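PDB 6NRU: CobC from Shigella flexneri 2a, which probably removes the phosphate from adenosylcobalamin 5'-phosphate and from alpha-ribazole 5'-phosphate, a step in assembling the nucleotide loop of vitamin B12. Local coordinates for residues L8-E13 against F174-G179; E59-T64 against V150-V155; G179-I184 against L196-I201. All coordinates share one frame; numbering follows the deposited sequence.

Contact 1: L8-E13 against F174-G179; sequences LIRHGE and FRVDQG. With SO4 (sulfate ion), chain N.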
loop_
_atom_site.group_PDB
_atom_site.type_symbol
_atom_site.label_atom_id
_atom_site.label_comp_id
_atom_site.label_asym_id
_atom_site.label_seq_id
_atom_site.Cartn_x
_atom_site.Cartn_y
_atom_site.Cartn_z
ATOM N N LEU A 8 7.543 3.034 4.458
ATOM C CA LEU A 8 6.249 2.585 3.962
ATOM C C LEU A 8 5.131 3.305 4.701
ATOM O O LEU A 8 5.109 3.328 5.937
ATOM C CB LEU A 8 6.106 1.071 4.130
ATOM C CG LEU A 8 7.320 0.250 3.685
ATOM C CD1 LEU A 8 7.095 -1.236 3.909
ATOM C CD2 LEU A 8 7.648 0.529 2.224
ATOM N N ILE A 9 4.205 3.887 3.944
ATOM C CA ILE A 9 3.025 4.544 4.497
ATOM C C ILE A 9 1.811 4.075 3.709
ATOM O O ILE A 9 1.763 4.232 2.483
ATOM C CB ILE A 9 3.132 6.076 4.448
ATOM C CG1 ILE A 9 4.135 6.581 5.485
ATOM C CG2 ILE A 9 1.764 6.713 4.670
ATOM C CD1 ILE A 9 4.153 8.090 5.620
ATOM N N ARG A 10 0.839 3.497 4.406
ATOM C CA ARG A 10 -0.456 3.192 3.825
ATOM C C ARG A 10 -1.357 4.411 3.962
ATOM O O ARG A 10 -1.300 5.125 4.967
ATOM C CB ARG A 10 -1.080 1.977 4.515
ATOM C CG ARG A 10 -2.526 1.685 4.145
ATOM C CD ARG A 10 -3.116 0.679 5.122
ATOM N NE ARG A 10 -4.529 0.397 4.884
ATOM C CZ ARG A 10 -5.275 -0.350 5.691
ATOM N NH1 ARG A 10 -4.742 -0.884 6.781
ATOM N NH2 ARG A 10 -6.553 -0.565 5.411
ATOM N N HIS A 11 -2.172 4.658 2.938
ATOM C CA HIS A 11 -3.061 5.810 2.938
ATOM C C HIS A 11 -4.017 5.763 4.130
ATOM O O HIS A 11 -4.325 4.701 4.678
ATOM C CB HIS A 11 -3.858 5.867 1.636
ATOM C CG HIS A 11 -4.784 4.707 1.447
ATOM N ND1 HIS A 11 -6.018 4.631 2.058
ATOM C CD2 HIS A 11 -4.656 3.575 0.718
ATOM C CE1 HIS A 11 -6.609 3.501 1.712
ATOM N NE2 HIS A 11 -5.803 2.842 0.900
ATOM N N GLY A 12 -4.497 6.940 4.520
ATOM C CA GLY A 12 -5.360 7.063 5.673
ATOM C C GLY A 12 -6.730 6.445 5.451
ATOM O O GLY A 12 -7.047 5.887 4.399
ATOM N N GLU A 13 -7.562 6.556 6.487
ATOM C CA GLU A 13 -8.908 6.000 6.441
ATOM C C GLU A 13 -9.714 6.627 5.310
ATOM O O GLU A 13 -9.563 7.811 4.998
ATOM C CB GLU A 13 -9.618 6.224 7.778
ATOM C CG GLU A 13 -10.993 5.582 7.873
ATOM C CD GLU A 13 -11.817 6.119 9.031
ATOM O OE1 GLU A 13 -12.137 7.327 9.034
ATOM O OE2 GLU A 13 -12.143 5.329 9.941
ATOM N N PHE A 174 1.941 -9.536 8.098
ATOM C CA PHE A 174 2.366 -8.142 8.265
ATOM C C PHE A 174 1.224 -7.228 7.835
ATOM O O PHE A 174 1.245 -6.677 6.733
ATOM C CB PHE A 174 3.634 -7.846 7.461
ATOM C CG PHE A 174 4.637 -8.954 7.476
ATOM C CD1 PHE A 174 5.600 -9.018 8.469
ATOM C CD2 PHE A 174 4.626 -9.931 6.493
ATOM C CE1 PHE A 174 6.529 -10.039 8.486
ATOM C CE2 PHE A 174 5.550 -10.955 6.504
ATOM C CZ PHE A 174 6.503 -11.008 7.500
ATOM N N ARG A 175 0.236 -7.052 8.706
ATOM C CA ARG A 175 -0.811 -6.079 8.432
ATOM C C ARG A 175 -0.257 -4.668 8.580
ATOM O O ARG A 175 0.345 -4.328 9.604
ATOM C CB ARG A 175 -1.996 -6.293 9.372
ATOM C CG ARG A 175 -3.059 -7.226 8.815
ATOM C CD ARG A 175 -4.460 -6.726 9.136
ATOM N NE ARG A 175 -4.962 -7.255 10.404
ATOM C CZ ARG A 175 -5.190 -6.519 11.488
ATOM N NH1 ARG A 175 -4.963 -5.212 11.468
ATOM N NH2 ARG A 175 -5.650 -7.091 12.593
ATOM N N VAL A 176 -0.450 -3.845 7.554
ATOM C CA VAL A 176 0.044 -2.471 7.534
ATOM C C VAL A 176 -1.107 -1.544 7.897
ATOM O O VAL A 176 -2.142 -1.529 7.221
ATOM C CB VAL A 176 0.644 -2.110 6.167
ATOM C CG1 VAL A 176 1.047 -0.647 6.138
ATOM C CG2 VAL A 176 1.840 -3.002 5.865
ATOM N N ASP A 177 -0.919 -0.758 8.954
ATOM C CA ASP A 177 -1.980 0.018 9.579
ATOM C C ASP A 177 -2.027 1.449 9.056
ATOM O O ASP A 177 -1.040 1.991 8.552
ATOM C CB ASP A 177 -1.802 0.039 11.097
ATOM C CG ASP A 177 -2.084 -1.299 11.727
ATOM O OD1 ASP A 177 -2.303 -2.275 10.979
ATOM O OD2 ASP A 177 -2.092 -1.374 12.971
ATOM N N GLN A 178 -3.200 2.059 9.202
ATOM C CA GLN A 178 -3.408 3.447 8.827
ATOM C C GLN A 178 -3.011 4.366 9.975
ATOM O O GLN A 178 -3.174 4.031 11.151
ATOM C CB GLN A 178 -4.866 3.686 8.431
ATOM C CG GLN A 178 -5.266 2.970 7.145
ATOM C CD GLN A 178 -6.747 3.074 6.845
ATOM O OE1 GLN A 178 -7.583 2.985 7.746
ATOM N NE2 GLN A 178 -7.084 3.249 5.571
ATOM N N GLY A 179 -2.475 5.530 9.623
ATOM C CA GLY A 179 -1.931 6.433 10.612
ATOM C C GLY A 179 -0.579 6.032 11.151
ATOM O O GLY A 179 -0.103 6.651 12.111
HETATM S S SO4 N . -8.123 -0.762 1.990
HETATM O O1 SO4 N . -7.858 -1.962 1.201
HETATM O O2 SO4 N . -9.530 -0.740 2.381
HETATM O O3 SO4 N . -7.285 -0.768 3.184
HETATM O O4 SO4 N . -7.818 0.425 1.195
HETATM O O HOH W 1 1.047 2.777 7.149
#

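Contact 2: E59-T64 against V150-V155; sequences ERAQHT and VSHQGV. With SO4 (sulfate ion), chain N.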
loop_
_atom_site.group_PDB
_atom_site.type_symbol
_atom_site.label_atom_id
_atom_site.label_comp_id
_atom_site.label_asym_id
_atom_site.label_seq_id
_atom_site.Cartn_x
_atom_site.Cartn_y
_atom_site.Cartn_z
ATOM N N GLU A 59 -5.992 8.275 -6.021
ATOM C CA GLU A 59 -5.899 9.609 -5.435
ATOM C C GLU A 59 -5.872 9.570 -3.914
ATOM O O GLU A 59 -5.308 10.475 -3.289
ATOM C CB GLU A 59 -7.051 10.481 -5.931
ATOM C CG GLU A 59 -6.669 11.942 -6.089
ATOM C CD GLU A 59 -5.571 12.141 -7.114
ATOM O OE1 GLU A 59 -4.746 13.060 -6.928
ATOM O OE2 GLU A 59 -5.538 11.382 -8.107
ATOM N N ARG A 60 -6.462 8.545 -3.296
ATOM C CA ARG A 60 -6.387 8.447 -1.843
ATOM C C ARG A 60 -4.945 8.318 -1.373
ATOM O O ARG A 60 -4.601 8.792 -0.283
ATOM C CB ARG A 60 -7.227 7.270 -1.339
ATOM C CG ARG A 60 -6.714 5.896 -1.731
ATOM C CD ARG A 60 -7.865 4.987 -2.115
ATOM N NE ARG A 60 -7.654 3.608 -1.686
ATOM C CZ ARG A 60 -8.021 2.546 -2.395
ATOM N NH1 ARG A 60 -8.616 2.706 -3.571
ATOM N NH2 ARG A 60 -7.795 1.324 -1.930
ATOM N N ALA A 61 -4.086 7.696 -2.187
ATOM C CA ALA A 61 -2.667 7.621 -1.865
ATOM C C ALA A 61 -1.965 8.941 -2.154
ATOM O O ALA A 61 -1.099 9.369 -1.383
ATOM C CB ALA A 61 -2.012 6.484 -2.647
ATOM N N GLN A 62 -2.334 9.601 -3.253
ATOM C CA GLN A 62 -1.730 10.887 -3.580
ATOM C C GLN A 62 -2.189 11.974 -2.616
ATOM O O GLN A 62 -1.396 12.840 -2.228
ATOM C CB GLN A 62 -2.057 11.266 -5.023
ATOM C CG GLN A 62 -1.545 10.260 -6.035
ATOM C CD GLN A 62 -1.692 10.738 -7.458
ATOM O OE1 GLN A 62 -0.933 11.590 -7.917
ATOM N NE2 GLN A 62 -2.671 10.189 -8.170
ATOM N N HIS A 63 -3.466 11.949 -2.222
ATOM C CA HIS A 63 -3.940 12.863 -1.188
ATOM C C HIS A 63 -3.139 12.689 0.094
ATOM O O HIS A 63 -2.789 13.671 0.759
ATOM C CB HIS A 63 -5.430 12.635 -0.928
ATOM C CG HIS A 63 -6.067 13.678 -0.061
ATOM N ND1 HIS A 63 -7.422 13.705 0.192
ATOM C CD2 HIS A 63 -5.540 14.730 0.609
ATOM C CE1 HIS A 63 -7.701 14.726 0.983
ATOM N NE2 HIS A 63 -6.575 15.363 1.253
ATOM N N THR A 64 -2.829 11.442 0.451
ATOM C CA THR A 64 -2.004 11.190 1.625
ATOM C C THR A 64 -0.590 11.723 1.423
ATOM O O THR A 64 -0.045 12.411 2.294
ATOM C CB THR A 64 -1.985 9.692 1.934
ATOM O OG1 THR A 64 -3.264 9.295 2.450
ATOM C CG2 THR A 64 -0.903 9.363 2.958
ATOM N N VAL A 150 4.144 5.491 -0.669
ATOM C CA VAL A 150 2.759 5.708 -0.264
ATOM C C VAL A 150 1.893 4.784 -1.108
ATOM O O VAL A 150 1.774 4.967 -2.327
ATOM C CB VAL A 150 2.332 7.173 -0.432
ATOM C CG1 VAL A 150 0.959 7.397 0.179
ATOM C CG2 VAL A 150 3.364 8.107 0.190
ATOM N N SER A 151 1.284 3.788 -0.466
ATOM C CA SER A 151 0.519 2.788 -1.197
ATOM C C SER A 151 -0.638 2.250 -0.363
ATOM O O SER A 151 -1.256 2.993 0.409
ATOM C CB SER A 151 1.431 1.642 -1.641
ATOM O OG SER A 151 0.790 0.824 -2.605
ATOM N N HIS A 152 -0.928 0.959 -0.507
ATOM C CA HIS A 152 -2.112 0.339 0.065
ATOM C C HIS A 152 -1.720 -0.872 0.898
ATOM O O HIS A 152 -0.570 -1.321 0.890
ATOM C CB HIS A 152 -3.101 -0.064 -1.034
ATOM C CG HIS A 152 -3.388 1.032 -2.010
ATOM N ND1 HIS A 152 -4.457 1.889 -1.871
ATOM C CD2 HIS A 152 -2.736 1.423 -3.130
ATOM C CE1 HIS A 152 -4.455 2.757 -2.867
ATOM N NE2 HIS A 152 -3.421 2.496 -3.646
ATOM N N GLN A 153 -2.710 -1.405 1.615
ATOM C CA GLN A 153 -2.458 -2.489 2.559
ATOM C C GLN A 153 -1.958 -3.743 1.847
ATOM O O GLN A 153 -0.979 -4.365 2.275
ATOM C CB GLN A 153 -3.733 -2.785 3.351
ATOM C CG GLN A 153 -3.491 -3.307 4.753
ATOM C CD GLN A 153 -2.882 -4.690 4.750
ATOM O OE1 GLN A 153 -1.933 -4.965 5.484
ATOM N NE2 GLN A 153 -3.421 -5.572 3.911
ATOM N N GLY A 154 -2.624 -4.133 0.759
ATOM C CA GLY A 154 -2.221 -5.339 0.054
ATOM C C GLY A 154 -0.862 -5.212 -0.607
ATOM O O GLY A 154 -0.081 -6.166 -0.623
ATOM N N VAL A 155 -0.560 -4.035 -1.157
ATOM C CA VAL A 155 0.723 -3.826 -1.824
ATOM C C VAL A 155 1.859 -3.846 -0.813
ATOM O O VAL A 155 2.862 -4.548 -0.993
ATOM C CB VAL A 155 0.710 -2.504 -2.611
ATOM C CG1 VAL A 155 2.096 -2.197 -3.150
ATOM C CG2 VAL A 155 -0.309 -2.558 -3.735
HETATM S S SO4 N . -8.123 -0.762 1.990
HETATM O O1 SO4 N . -7.858 -1.962 1.201
HETATM O O2 SO4 N . -9.530 -0.740 2.381
HETATM O O3 SO4 N . -7.285 -0.768 3.184
HETATM O O4 SO4 N . -7.818 0.425 1.195
#

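Contact 3: G179-I184 against L196-I201; sequences GCWSAI and LNSRAI. With SO4 (sulfate ion), chain M.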
loop_
_atom_site.group_PDB
_atom_site.type_symbol
_atom_site.label_atom_id
_atom_site.label_comp_id
_atom_site.label_asym_id
_atom_site.label_seq_id
_atom_site.Cartn_x
_atom_site.Cartn_y
_atom_site.Cartn_z
ATOM N N GLY A 179 -2.475 5.530 9.623
ATOM C CA GLY A 179 -1.931 6.433 10.612
ATOM C C GLY A 179 -0.579 6.032 11.151
ATOM O O GLY A 179 -0.103 6.651 12.111
ATOM N N CYS A 180 0.051 5.015 10.569
ATOM C CA CYS A 180 1.343 4.507 10.995
ATOM C C CYS A 180 2.325 4.555 9.833
ATOM O O CYS A 180 1.957 4.811 8.684
ATOM C CB CYS A 180 1.231 3.068 11.512
ATOM S SG CYS A 180 0.055 2.809 12.855
ATOM N N TRP A 181 3.589 4.290 10.147
ATOM C CA TRP A 181 4.635 4.207 9.140
ATOM C C TRP A 181 5.546 3.030 9.462
ATOM O O TRP A 181 5.721 2.659 10.628
ATOM C CB TRP A 181 5.446 5.507 9.059
ATOM C CG TRP A 181 6.142 5.857 10.338
ATOM C CD1 TRP A 181 5.643 6.606 11.366
ATOM C CD2 TRP A 181 7.465 5.467 10.730
ATOM N NE1 TRP A 181 6.575 6.706 12.373
ATOM C CE2 TRP A 181 7.701 6.017 12.007
ATOM C CE3 TRP A 181 8.473 4.709 10.125
ATOM C CZ2 TRP A 181 8.902 5.831 12.688
ATOM C CZ3 TRP A 181 9.664 4.527 10.803
ATOM C CH2 TRP A 181 9.868 5.085 12.073
ATOM N N SER A 182 6.113 2.440 8.413
ATOM C CA SER A 182 7.031 1.318 8.532
ATOM C C SER A 182 8.286 1.604 7.718
ATOM O O SER A 182 8.302 2.481 6.851
ATOM C CB SER A 182 6.385 0.014 8.054
ATOM O OG SER A 182 5.109 -0.158 8.639
ATOM N N ALA A 183 9.344 0.847 8.001
ATOM C CA ALA A 183 10.596 1.009 7.277
ATOM C C ALA A 183 11.287 -0.340 7.136
ATOM O O ALA A 183 11.313 -1.135 8.080
ATOM C CB ALA A 183 11.522 2.013 7.973
ATOM N N ILE A 184 11.817 -0.583 5.947
ATOM C CA ILE A 184 12.558 -1.776 5.626
ATOM C C ILE A 184 13.880 -1.427 4.945
ATOM O O ILE A 184 13.889 -0.663 4.009
ATOM C CB ILE A 184 11.729 -2.724 4.757
ATOM C CG1 ILE A 184 12.617 -3.786 4.140
ATOM C CG2 ILE A 184 10.954 -1.958 3.706
ATOM C CD1 ILE A 184 12.033 -5.157 4.230
ATOM N N LEU A 196 7.677 -1.467 12.032
ATOM C CA LEU A 196 6.367 -1.820 11.498
ATOM C C LEU A 196 5.296 -1.116 12.314
ATOM O O LEU A 196 5.224 -1.299 13.531
ATOM C CB LEU A 196 6.142 -3.336 11.513
ATOM C CG LEU A 196 4.893 -3.814 10.766
ATOM C CD1 LEU A 196 5.052 -3.626 9.270
ATOM C CD2 LEU A 196 4.591 -5.265 11.084
ATOM N N ASN A 197 4.483 -0.303 11.638
ATOM C CA ASN A 197 3.294 0.318 12.219
ATOM C C ASN A 197 3.644 1.162 13.445
ATOM O O ASN A 197 3.093 0.990 14.532
ATOM C CB ASN A 197 2.241 -0.739 12.558
ATOM C CG ASN A 197 1.737 -1.462 11.331
ATOM O OD1 ASN A 197 1.560 -0.856 10.277
ATOM N ND2 ASN A 197 1.507 -2.762 11.459
ATOM N N SER A 198 4.569 2.092 13.244
ATOM C CA SER A 198 4.960 3.005 14.302
ATOM C C SER A 198 4.131 4.280 14.248
ATOM O O SER A 198 3.708 4.730 13.181
ATOM C CB SER A 198 6.444 3.357 14.199
ATOM O OG SER A 198 6.774 4.412 15.084
ATOM N N ARG A 199 3.894 4.855 15.426
ATOM C CA ARG A 199 3.308 6.184 15.551
ATOM C C ARG A 199 4.255 7.140 16.264
ATOM O O ARG A 199 3.820 8.181 16.766
ATOM C CB ARG A 199 1.968 6.120 16.283
ATOM C CG ARG A 199 0.845 5.533 15.456
ATOM C CD ARG A 199 -0.366 5.222 16.314
ATOM N NE ARG A 199 -1.172 4.159 15.727
ATOM C CZ ARG A 199 -2.171 4.364 14.875
ATOM N NH1 ARG A 199 -2.488 5.600 14.508
ATOM N NH2 ARG A 199 -2.850 3.335 14.385
ATOM N N ALA A 200 5.539 6.802 16.325
ATOM C CA ALA A 200 6.541 7.651 16.944
ATOM C C ALA A 200 7.209 8.538 15.898
ATOM O O ALA A 200 7.032 8.368 14.690
ATOM C CB ALA A 200 7.585 6.803 17.667
ATOM N N ILE A 201 7.988 9.506 16.384
ATOM C CA ILE A 201 8.754 10.366 15.491
ATOM C C ILE A 201 9.834 9.537 14.815
ATOM O O ILE A 201 10.584 8.806 15.475
ATOM C CB ILE A 201 9.356 11.549 16.265
ATOM C CG1 ILE A 201 8.251 12.463 16.786
ATOM C CG2 ILE A 201 10.317 12.334 15.385
ATOM C CD1 ILE A 201 8.765 13.661 17.551
HETATM S S SO4 M . -5.915 7.471 14.353
HETATM O O1 SO4 M . -4.895 6.900 13.479
HETATM O O2 SO4 M . -7.169 6.749 14.168
HETATM O O3 SO4 M . -5.491 7.349 15.743
HETATM O O4 SO4 M . -6.116 8.881 14.027
HETATM O O HOH W 2 2.716 1.180 8.502
#

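Contact 1: L8-E13 against F174-G179
The guanidinium of Arg-10 carries the Gln-178 side chain on one face, where CG of Gln-178 lies 3.5 Å from NE of Arg-10, displaced toward the rim. Its edge is given to oxygens. NH1 of Arg-10 donates to the backbone O of Val-176 at 2.7 Å, in the carbonyl plane, while NH2 makes a very short bond, 2.4 Å, to O3 of the sulfate. The imidazole of His-11, probably phosphorylated at NE2 during catalysis, also meets the sulfate edge-on, through a weak bond from NE2 to O4. At the other nitrogen, ND1 gives its hydrogen to O of Gly-12 at 2.8 Å, which fixes the ring's rotation. That could leave NE2 a lone pair for catalysis; donating to the sulfate as well would imply a doubly protonated ring, as may hold with this anion bound. Arginine suits its place: its chain, extended with CG anti to the backbone N (chi1 171°), spans from strand to anion and keeps an N-H for the loop. Nearer the backbone, CB of Arg-10 packs on CG1 of Val-176 at 3.7 Å, and a water links N of Arg-10 to O of Asp-177. Glutamine serves at 178 because its apolar CG can lie on the guanidinium while the amide, ending an extended chain, bonds weakly through NE2 to O of His-11 and more firmly to Asn-17, whose ND2 also holds the sulfate. The 174-179 loop, leading into strand 181-187, thus lies against the end of strand 5-10; Gln-153 of helix 153-163 touches Arg-10, and helix 59-69 packs against His-11.

Contact 2: E59-T64 against V150-V155
Arg-60 reaches the sulfate with NH2, which donates to O4 at 3.3 Å. Against one face of its guanidinium comes the imidazole of His-152, edge first: CE1 of the ring sits 3.5 Å from NE of Arg-60, and the two planes are 75° apart. NH2 of Arg-60 and ND1 of His-152 are 3.4 Å apart, but the angle is too poor for a hydrogen bond, so the pair is held by packing. The guanidinium alone would probably disfavour a charged ring; nearby Glu-84 would oppose this, and the net effect is not settled. Arginine reaches this position from the first turn of its helix by placing CG between the backbone N and the carbonyl carbon (chi1 67°) and bending again at chi2 and chi3.

Farther out, NH1 of Arg-60 is bonded to O of Gly-24, and NE2 of His-152 to the hydroxyl of Ser-56, which settles how the ring is turned. Behind them the helix rests on the strand end through a small alanine and the beta-branched Val-150 and Thr-64: CG1 of Val-150 lies 3.3 Å from O of Ala-61 and 3.9 Å from CG2 of Thr-64, and Ala-61 lets the backbones approach to 5.8 Å between its CA and that of Ser-151. OG1 of Thr-64 turns back to O of Arg-60, 3.1 Å away.

His-152 is the N-cap residue of helix 153-163, and its ring meets that of His-11. Arg-10, Arg-60 and His-11 bond the sulfate, with His-152 just behind; two arginines and two histidines are the core characteristic of histidine phosphatases, and the sulfate probably marks the phosphate position, with Glu-84, the probable proton donor, beside it.

Contact 3: G179-I184 against L196-I201
A beta hairpin of strands 181-187 and 190-198 ends here in a G1 beta bulge, in which Asn-197 and Ser-198 both face Trp-181. Trp-181 and Ser-198 form an antiparallel hydrogen-bonded pair: N of Ser-198 reaches O of Trp-181 at 2.9 Å, and N of Trp-181 returns to a lone pair of O of Ser-198. Asn-197 takes the bulge position with positive phi (58°), a conformation asparagine tolerates well, and its N donates to OG of Ser-182 at 3.1 Å. A water joins that OG to OD1 of Asn-197. ND2 of Asn-197 donates to O of Arg-175, and OD1 accepts from N of Asp-177.

The indole of Trp-181 has CB of Ser-198 over one face, a CH-pi contact 4.0 Å from the centroid of the five-membered ring. At its edge NE1 donates in plane to O of Ala-200, 2.9 Å away. OG of Ser-198, anti to the backbone N, accepts from N of Ala-200 in an ST turn that steers this carbonyl toward the indole. Arg-199 lays one guanidinium face on SG of Cys-180, which is 3.3 Å from NH2, while NH1 holds a second sulfate. Gly-179 has positive phi (76°), and a CB there would collide with NH1 of Arg-199.

All three contacts draw on one mixed sheet, in which strand 5-10 lies between strand 146-151 of contact 2 and strand 181-187 of contact 3. The centre of contact 1 is about 8 Å from that of each other contact, whereas contacts 2 and 3 are about 15 Å apart and do not touch. Along the chain contact 2 falls between the two segments of contact 1, and contact 3 follows, sharing Gly-179 with contact 1. Contacts 1 and 2 face the same sulfate, so segments distant in sequence build one probable phosphate site. Contact 3 joins strand 181-187 to the outermost strand, 190-198, and its Asn-197 holds the 174-179 loop beside that site.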